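Local coordinates for protein molinate hydrolase (Gulosibacter molinativorax, PDB 4UB9) that hydrolyses the thiocarbamate herbicide molinate as a zinc-binding member of the amidohydrolase family, at residues L115-E119 against F200-M204; M177-T182 against M204-E209; G183-P188 against H246-L250. One frame throughout, in Å; residues are numbered along the deposited sequence.

Contact 1. Residues L115-E119 against F200-M204; sequences LARFE and FADRM
The ring of Phe200 meets the helix of Leu115 and Ala116 with its rim, since CZ lies 3.7 Å from Ala116 N and the carbonyl carbon of Leu115 also sits near the ring plane. One ring face carries Met204 CG, from the next turn of the same helix, 3.6 Å above the plane and displaced toward the rim. The methyl group of Ala116 touches the same corner, CB to Phe200 CZ 3.9 Å, and a residue this small lets the ring come close to the helix backbone. Phe200 reaches across because its CG stands anti to the backbone N (chi1 -178°). Leu115 and Met204 run past one another, pointing opposite ways, with Leu115 CB 3.9 Å from Met204 SD; the flexible thioether, bent at chi2 and chi3, lays its CG over the ring and its sulfur beside Leu115.

The second pair of flat groups is charged. The carboxylate of Glu119 faces the side of the Arg203 guanidinium formed by NE and NH2, and the two planes are only 15° apart. Arg203 NE donates to Glu119 OE2 at 2.8 Å, and Arg203 NH2 donates to Glu119 OE1 at 2.9 Å with a nearly straight bond (167°). Each nitrogen takes one oxygen, by its syn lone pair, in a bidentate, side-on salt bridge. Glu119 OE1 also approaches Phe200 CE1 obliquely at 3.5 Å.

A second subunit extends the network. Its Arg117 forms a salt bridge with Glu119 OE1 and a cation-pi contact with Phe200, and its Asp380 pairs with Arg203 NH1. Two bonds fix the rotation of both flat groups, while the partners from the other chain share out the charge; the ion pair is therefore probably well compensated although it borders apolar side chains, and it probably links the packing of these helices to the subunit interface.

Contact 2. Residues M177-T182 against M204-E209; sequences MGGPFT and MDAMFE
Asp205 and Phe181 form the centre of this contact: Asp205 OD1 accepts the backbone N-H of Phe181 at 2.8 Å through its syn lone pair, with an angle of 160° at the hydrogen. The acceptor thus serves an amide inside the type I turn Gly179-Thr182, where Pro180 has no N-H to offer and its ring suits the second turn position. Asp205 OD2 is engaged in a salt bridge with Arg193, so the short acid uses both oxygens. A leucine here would probably leave the Phe181 N-H without its acceptor and Arg193 without this carboxylate, freeing the turn to shift.

One helical turn further on, Glu209 extends its longer chain to take the Gly179 N-H on OE2 at 3.0 Å, using the anti lone pair. Gly179 fits because a beta carbon there would collide with Asp205 OD1. The ring of Phe181 points its edge at Met204 CB, 3.6 Å from CE2, while Pro180 CD packs 3.6 Å from Phe208 CD2.

The loop following strand 174-175 is thereby laid along helix 198-209, with Phe181 reaching Ile112 and Leu115 of helix 111-118 and Phe208 stacking on Trp145.

Contact 3. Residues G183-P188 against H246-L250; sequences GDFMRP and HLVGL
Asp184 and Arg187 bring the loop backbone close to 246-250, CA atoms standing 5.1 Å apart for Asp184 and Leu247 and 4.3 Å for Arg187 and Leu250. Gly249 lets the main chains approach: its CA makes a CA-H...O contact of 3.5 Å with Met186 O, where a beta carbon would clash. Leu247 is the N-cap of the short helix, where waters bridge early amides to the loop. One accepts from Gly249 N within hydrogen-bonding distance of Asp184 O; another accepts from Leu250 N beside Met186 O.

The loop after strand 174-175 here meets the N-terminal end of helix 248-251, in the connection following strand 239-242 of the TIM-barrel amidohydrolase fold. The side chain of His246 is about 4 Å from the bound zinc and meets the ring of His282, a zinc ligand.

The His246 ring, with CG anti to the backbone N (chi1 -167°), donates from ND1 to Asp184 O at 2.9 Å, in the ring plane but bent to 142°. Its CE1 lies over one face of Phe185. Asp184 OD2 accepts from Gly178 N. Leu250 sets both branches against Met186 CE, CD2 at 4.0 Å also reaching Pro188; branched leucine thus covers the loop.

How the contacts relate
The three contacts form a series running toward the zinc site, with other subunits touching contacts 1 and 3. Contacts 1 and 2 have centres about 10 Å apart, share Met204 and use successive turns of helix 198-209. The centres of contacts 2 and 3 are about 13 Å apart, and the two draw on consecutive parts of the loop between strand 174-175 and helix 198-209, with Met177 touching His246. Contacts 1 and 3, about 19 Å between centres, do not touch. Along the sequence the segments of every pair of contacts alternate. Within the amidohydrolase fold, the loop 177-188 lies between helix 198-209 and the segment carrying His246.

Contact 1. Residues L115-E119 against F200-M204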
loop_
_atom_site.group_PDB
_atom_site.type_symbol
_atom_site.label_atom_id
_atom_site.label_comp_id
_atom_site.label_asym_id
_atom_site.label_seq_id
_atom_site.Cartn_x
_atom_site.Cartn_y
_atom_site.Cartn_z
ATOM N N LEU A 115 -10.814 13.603 13.314
ATOM C CA LEU A 115 -11.408 13.000 14.519
ATOM C C LEU A 115 -10.511 13.157 15.747
ATOM O O LEU A 115 -11.006 13.240 16.874
ATOM C CB LEU A 115 -11.763 11.538 14.286
ATOM C CG LEU A 115 -12.943 11.368 13.293
ATOM C CD1 LEU A 115 -13.151 9.908 12.902
ATOM C CD2 LEU A 115 -14.216 11.910 13.878
ATOM N N ALA A 116 -9.205 13.147 15.535
ATOM C CA ALA A 116 -8.299 13.296 16.660
ATOM C C ALA A 116 -8.317 14.735 17.134
ATOM O O ALA A 116 -8.294 15.031 18.333
ATOM C CB ALA A 116 -6.901 12.873 16.291
ATOM N N ARG A 117 -8.377 15.640 16.184
ATOM C CA ARG A 117 -8.301 17.040 16.550
ATOM C C ARG A 117 -9.481 17.442 17.388
ATOM O O ARG A 117 -9.366 18.266 18.266
ATOM C CB ARG A 117 -8.210 17.922 15.300
ATOM C CG ARG A 117 -7.836 19.385 15.581
ATOM C CD ARG A 117 -7.891 20.218 14.298
ATOM N NE ARG A 117 -6.950 19.802 13.278
ATOM C CZ ARG A 117 -5.660 20.132 13.272
ATOM N NH1 ARG A 117 -5.151 20.880 14.232
ATOM N NH2 ARG A 117 -4.858 19.684 12.296
ATOM N N PHE A 118 -10.653 16.894 17.082
ATOM C CA PHE A 118 -11.875 17.357 17.765
ATOM C C PHE A 118 -12.449 16.435 18.815
ATOM O O PHE A 118 -13.498 16.732 19.354
ATOM C CB PHE A 118 -12.917 17.749 16.736
ATOM C CG PHE A 118 -12.426 18.841 15.843
ATOM C CD1 PHE A 118 -12.143 20.088 16.374
ATOM C CD2 PHE A 118 -12.124 18.600 14.527
ATOM C CE1 PHE A 118 -11.621 21.102 15.587
ATOM C CE2 PHE A 118 -11.594 19.608 13.722
ATOM C CZ PHE A 118 -11.345 20.863 14.264
ATOM N N GLU A 119 -11.738 15.354 19.148
ATOM C CA GLU A 119 -12.191 14.428 20.192
ATOM C C GLU A 119 -12.402 15.217 21.480
ATOM O O GLU A 119 -11.562 15.995 21.843
ATOM C CB GLU A 119 -11.213 13.274 20.469
ATOM C CG GLU A 119 -11.861 12.179 21.328
ATOM C CD GLU A 119 -11.148 10.836 21.339
ATOM O OE1 GLU A 119 -9.922 10.798 21.114
ATOM O OE2 GLU A 119 -11.817 9.800 21.579
ATOM N N PHE A 200 -7.353 3.821 18.982
ATOM C CA PHE A 200 -8.114 5.015 18.538
ATOM C C PHE A 200 -9.084 4.647 17.419
ATOM O O PHE A 200 -10.228 5.029 17.435
ATOM C CB PHE A 200 -7.174 6.118 18.069
ATOM C CG PHE A 200 -7.878 7.385 17.634
ATOM C CD1 PHE A 200 -8.784 8.015 18.464
ATOM C CD2 PHE A 200 -7.634 7.927 16.406
ATOM C CE1 PHE A 200 -9.452 9.155 18.061
ATOM C CE2 PHE A 200 -8.278 9.076 15.993
ATOM C CZ PHE A 200 -9.179 9.698 16.824
ATOM N N ALA A 201 -8.619 3.853 16.469
ATOM C CA ALA A 201 -9.478 3.406 15.370
ATOM C C ALA A 201 -10.698 2.639 15.881
ATOM O O ALA A 201 -11.813 2.865 15.437
ATOM C CB ALA A 201 -8.706 2.556 14.396
ATOM N N ASP A 202 -10.492 1.786 16.876
ATOM C CA ASP A 202 -11.608 1.011 17.453
ATOM C C ASP A 202 -12.575 1.895 18.191
ATOM O O ASP A 202 -13.788 1.713 18.159
ATOM C CB ASP A 202 -11.102 -0.110 18.404
ATOM C CG ASP A 202 -10.454 -1.254 17.669
ATOM O OD1 ASP A 202 -10.567 -1.361 16.426
ATOM O OD2 ASP A 202 -9.771 -2.066 18.317
ATOM N N ARG A 203 -12.041 2.844 18.916
ATOM C CA ARG A 203 -12.913 3.747 19.700
ATOM C C ARG A 203 -13.800 4.584 18.765
ATOM O O ARG A 203 -14.966 4.816 19.037
ATOM C CB ARG A 203 -12.061 4.641 20.621
ATOM C CG ARG A 203 -12.887 5.609 21.474
ATOM C CD ARG A 203 -12.090 6.193 22.593
ATOM N NE ARG A 203 -11.118 7.197 22.143
ATOM C CZ ARG A 203 -9.787 7.069 22.172
ATOM N NH1 ARG A 203 -9.195 5.931 22.513
ATOM N NH2 ARG A 203 -9.018 8.088 21.796
ATOM N N MET A 204 -13.236 4.991 17.638
ATOM C CA MET A 204 -13.988 5.779 16.662
ATOM C C MET A 204 -15.008 4.928 15.937
ATOM O O MET A 204 -16.171 5.328 15.776
ATOM C CB MET A 204 -13.063 6.425 15.627
ATOM C CG MET A 204 -12.129 7.485 16.182
ATOM S SD MET A 204 -12.971 8.930 16.880
ATOM C CE MET A 204 -13.036 8.527 18.620
#

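Contact 2. Residues M177-T182 against M204-E209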
loop_
_atom_site.group_PDB
_atom_site.type_symbol
_atom_site.label_atom_id
_atom_site.label_comp_id
_atom_site.label_asym_id
_atom_site.label_seq_id
_atom_site.Cartn_x
_atom_site.Cartn_y
_atom_site.Cartn_z
ATOM N N MET A 177 -23.458 -1.039 8.128
ATOM C CA MET A 177 -22.244 -0.455 7.555
ATOM C C MET A 177 -21.194 -0.375 8.622
ATOM O O MET A 177 -21.459 -0.089 9.795
ATOM C CB MET A 177 -22.510 0.961 6.997
ATOM C CG MET A 177 -21.321 1.540 6.188
ATOM S SD MET A 177 -21.512 3.258 5.650
ATOM C CE MET A 177 -21.493 4.144 7.198
ATOM N N GLY A 178 -19.962 -0.523 8.205
ATOM C CA GLY A 178 -18.831 -0.318 9.124
ATOM C C GLY A 178 -18.562 1.163 9.398
ATOM O O GLY A 178 -19.084 2.046 8.721
ATOM N N GLY A 179 -17.756 1.402 10.416
ATOM C CA GLY A 179 -17.356 2.739 10.819
ATOM C C GLY A 179 -16.239 3.242 9.920
ATOM O O GLY A 179 -15.805 2.550 8.990
ATOM N N PRO A 180 -15.764 4.448 10.198
ATOM C CA PRO A 180 -14.807 5.155 9.313
ATOM C C PRO A 180 -13.439 4.528 9.215
ATOM O O PRO A 180 -12.695 4.875 8.308
ATOM C CB PRO A 180 -14.707 6.552 9.924
ATOM C CG PRO A 180 -15.158 6.372 11.354
ATOM C CD PRO A 180 -16.184 5.281 11.332
ATOM N N PHE A 181 -13.087 3.596 10.090
ATOM C CA PHE A 181 -11.756 2.936 9.958
ATOM C C PHE A 181 -11.892 1.454 9.573
ATOM O O PHE A 181 -11.076 0.623 9.849
ATOM C CB PHE A 181 -10.918 3.208 11.163
ATOM C CG PHE A 181 -10.737 4.669 11.376
ATOM C CD1 PHE A 181 -10.069 5.416 10.423
ATOM C CD2 PHE A 181 -11.344 5.327 12.445
ATOM C CE1 PHE A 181 -9.963 6.790 10.568
ATOM C CE2 PHE A 181 -11.238 6.684 12.573
ATOM C CZ PHE A 181 -10.538 7.412 11.637
ATOM N N THR A 182 -12.877 1.256 8.746
ATOM C CA THR A 182 -13.353 -0.023 8.284
ATOM C C THR A 182 -13.171 -0.036 6.753
ATOM O O THR A 182 -12.833 0.961 6.149
ATOM C CB THR A 182 -14.834 -0.034 8.687
ATOM O OG1 THR A 182 -14.999 -0.816 9.853
ATOM C CG2 THR A 182 -15.697 -0.431 7.640
ATOM N N MET A 204 -13.236 4.991 17.638
ATOM C CA MET A 204 -13.988 5.779 16.662
ATOM C C MET A 204 -15.008 4.928 15.937
ATOM O O MET A 204 -16.171 5.328 15.776
ATOM C CB MET A 204 -13.063 6.425 15.627
ATOM C CG MET A 204 -12.129 7.485 16.182
ATOM S SD MET A 204 -12.971 8.930 16.880
ATOM C CE MET A 204 -13.036 8.527 18.620
ATOM N N ASP A 205 -14.593 3.759 15.482
ATOM C CA ASP A 205 -15.573 2.854 14.864
ATOM C C ASP A 205 -16.755 2.572 15.808
ATOM O O ASP A 205 -17.915 2.525 15.377
ATOM C CB ASP A 205 -14.918 1.545 14.433
ATOM C CG ASP A 205 -14.110 1.723 13.119
ATOM O OD1 ASP A 205 -14.293 2.778 12.453
ATOM O OD2 ASP A 205 -13.325 0.818 12.744
ATOM N N ALA A 206 -16.468 2.360 17.089
ATOM C CA ALA A 206 -17.554 2.025 18.052
ATOM C C ALA A 206 -18.530 3.169 18.244
ATOM O O ALA A 206 -19.737 2.959 18.325
ATOM C CB ALA A 206 -16.982 1.612 19.378
ATOM N N MET A 207 -18.050 4.396 18.244
ATOM C CA MET A 207 -19.009 5.510 18.416
ATOM C C MET A 207 -19.877 5.784 17.164
ATOM O O MET A 207 -20.973 6.335 17.274
ATOM C CB MET A 207 -18.346 6.780 18.953
ATOM C CG MET A 207 -17.590 7.628 17.964
ATOM S SD MET A 207 -17.268 9.287 18.633
ATOM C CE MET A 207 -16.651 9.964 17.077
ATOM N N PHE A 208 -19.422 5.383 15.981
ATOM C CA PHE A 208 -20.291 5.436 14.795
ATOM C C PHE A 208 -21.215 4.219 14.641
ATOM O O PHE A 208 -22.389 4.353 14.297
ATOM C CB PHE A 208 -19.466 5.628 13.510
ATOM C CG PHE A 208 -18.974 7.024 13.343
ATOM C CD1 PHE A 208 -19.785 7.999 12.785
ATOM C CD2 PHE A 208 -17.730 7.386 13.814
ATOM C CE1 PHE A 208 -19.331 9.301 12.648
ATOM C CE2 PHE A 208 -17.276 8.675 13.690
ATOM C CZ PHE A 208 -18.066 9.639 13.101
ATOM N N GLU A 209 -20.654 3.030 14.839
ATOM C CA GLU A 209 -21.392 1.776 14.569
ATOM C C GLU A 209 -22.461 1.487 15.605
ATOM O O GLU A 209 -23.539 0.995 15.282
ATOM C CB GLU A 209 -20.447 0.595 14.516
ATOM C CG GLU A 209 -19.521 0.557 13.304
ATOM C CD GLU A 209 -18.557 -0.621 13.352
ATOM O OE1 GLU A 209 -18.664 -1.443 14.269
ATOM O OE2 GLU A 209 -17.674 -0.734 12.482
#

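Contact 3. Residues G183-P188 against H246-L250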
loop_
_atom_site.group_PDB
_atom_site.type_symbol
_atom_site.label_atom_id
_atom_site.label_comp_id
_atom_site.label_asym_id
_atom_site.label_seq_id
_atom_site.Cartn_x
_atom_site.Cartn_y
_atom_site.Cartn_z
ATOM N N GLY A 183 -13.408 -1.168 6.133
ATOM C CA GLY A 183 -13.348 -1.292 4.673
ATOM C C GLY A 183 -14.289 -0.385 3.919
ATOM O O GLY A 183 -14.050 -0.014 2.747
ATOM N N ASP A 184 -15.397 -0.105 4.560
ATOM C CA ASP A 184 -16.375 0.830 4.026
ATOM C C ASP A 184 -15.866 2.272 3.731
ATOM O O ASP A 184 -16.511 3.010 3.002
ATOM C CB ASP A 184 -17.577 0.867 4.936
ATOM C CG ASP A 184 -18.372 -0.431 4.895
ATOM O OD1 ASP A 184 -18.667 -0.920 3.821
ATOM O OD2 ASP A 184 -18.744 -0.943 5.931
ATOM N N PHE A 185 -14.715 2.652 4.275
ATOM C CA PHE A 185 -14.148 3.963 3.997
ATOM C C PHE A 185 -12.717 3.874 3.515
ATOM O O PHE A 185 -12.058 4.853 3.410
ATOM C CB PHE A 185 -14.201 4.834 5.237
ATOM C CG PHE A 185 -15.594 5.224 5.640
ATOM C CD1 PHE A 185 -16.427 4.312 6.255
ATOM C CD2 PHE A 185 -16.055 6.518 5.417
ATOM C CE1 PHE A 185 -17.686 4.688 6.674
ATOM C CE2 PHE A 185 -17.314 6.896 5.805
ATOM C CZ PHE A 185 -18.153 5.974 6.421
ATOM N N MET A 186 -12.275 2.702 3.143
ATOM C CA MET A 186 -10.972 2.574 2.549
ATOM C C MET A 186 -10.957 2.818 1.046
ATOM O O MET A 186 -11.984 2.755 0.372
ATOM C CB MET A 186 -10.439 1.170 2.785
ATOM C CG MET A 186 -9.866 0.962 4.166
ATOM S SD MET A 186 -9.502 -0.791 4.526
ATOM C CE MET A 186 -8.932 -1.479 2.999
ATOM N N ARG A 187 -9.757 3.068 0.537
ATOM C CA ARG A 187 -9.443 2.940 -0.901
ATOM C C ARG A 187 -8.225 2.079 -1.016
ATOM O O ARG A 187 -7.483 1.942 -0.065
ATOM C CB ARG A 187 -9.177 4.309 -1.562
ATOM C CG ARG A 187 -10.291 5.304 -1.296
ATOM C CD ARG A 187 -10.193 6.480 -2.236
ATOM N NE ARG A 187 -11.068 7.543 -1.789
ATOM C CZ ARG A 187 -11.037 8.792 -2.233
ATOM N NH1 ARG A 187 -10.215 9.137 -3.207
ATOM N NH2 ARG A 187 -11.845 9.701 -1.694
ATOM N N PRO A 188 -7.968 1.531 -2.197
ATOM C CA PRO A 188 -6.812 0.672 -2.344
ATOM C C PRO A 188 -5.520 1.279 -1.797
ATOM O O PRO A 188 -4.762 0.591 -1.124
ATOM C CB PRO A 188 -6.706 0.478 -3.874
ATOM C CG PRO A 188 -8.120 0.643 -4.362
ATOM C CD PRO A 188 -8.653 1.758 -3.492
ATOM N N HIS A 246 -21.195 -0.516 0.872
ATOM C CA HIS A 246 -20.615 0.813 0.888
ATOM C C HIS A 246 -19.120 0.725 0.594
ATOM O O HIS A 246 -18.315 1.383 1.229
ATOM C CB HIS A 246 -20.851 1.436 2.249
ATOM C CG HIS A 246 -20.574 2.900 2.311
ATOM N ND1 HIS A 246 -19.309 3.412 2.458
ATOM C CD2 HIS A 246 -21.410 3.966 2.291
ATOM C CE1 HIS A 246 -19.369 4.729 2.478
ATOM N NE2 HIS A 246 -20.632 5.089 2.403
ATOM N N LEU A 247 -18.777 -0.090 -0.399
ATOM C CA LEU A 247 -17.400 -0.364 -0.775
ATOM C C LEU A 247 -16.952 0.344 -2.067
ATOM O O LEU A 247 -16.005 -0.104 -2.754
ATOM C CB LEU A 247 -17.233 -1.872 -0.979
ATOM C CG LEU A 247 -17.487 -2.756 0.222
ATOM C CD1 LEU A 247 -17.293 -4.205 -0.184
ATOM C CD2 LEU A 247 -16.547 -2.434 1.397
ATOM N N VAL A 248 -17.622 1.431 -2.407
ATOM C CA VAL A 248 -17.337 2.131 -3.662
ATOM C C VAL A 248 -15.898 2.619 -3.724
ATOM O O VAL A 248 -15.224 2.516 -4.732
ATOM C CB VAL A 248 -18.322 3.281 -3.899
ATOM C CG1 VAL A 248 -19.715 2.697 -4.103
ATOM C CG2 VAL A 248 -18.360 4.291 -2.721
ATOM N N GLY A 249 -15.416 3.061 -2.588
ATOM C CA GLY A 249 -14.020 3.471 -2.441
ATOM C C GLY A 249 -13.020 2.378 -2.710
ATOM O O GLY A 249 -12.001 2.617 -3.348
ATOM N N LEU A 250 -13.271 1.183 -2.182
ATOM C CA LEU A 250 -12.353 0.073 -2.362
ATOM C C LEU A 250 -12.462 -0.585 -3.695
ATOM O O LEU A 250 -11.486 -0.953 -4.271
ATOM C CB LEU A 250 -12.630 -1.022 -1.364
ATOM C CG LEU A 250 -11.633 -1.219 -0.262
ATOM C CD1 LEU A 250 -12.075 -2.458 0.502
ATOM C CD2 LEU A 250 -10.224 -1.369 -0.764
HETATM O O HOH W 1 -14.666 1.460 0.430
HETATM O O HOH W 2 -20.487 -2.460 3.267
HETATM O O HOH W 3 -16.390 3.586 0.120
#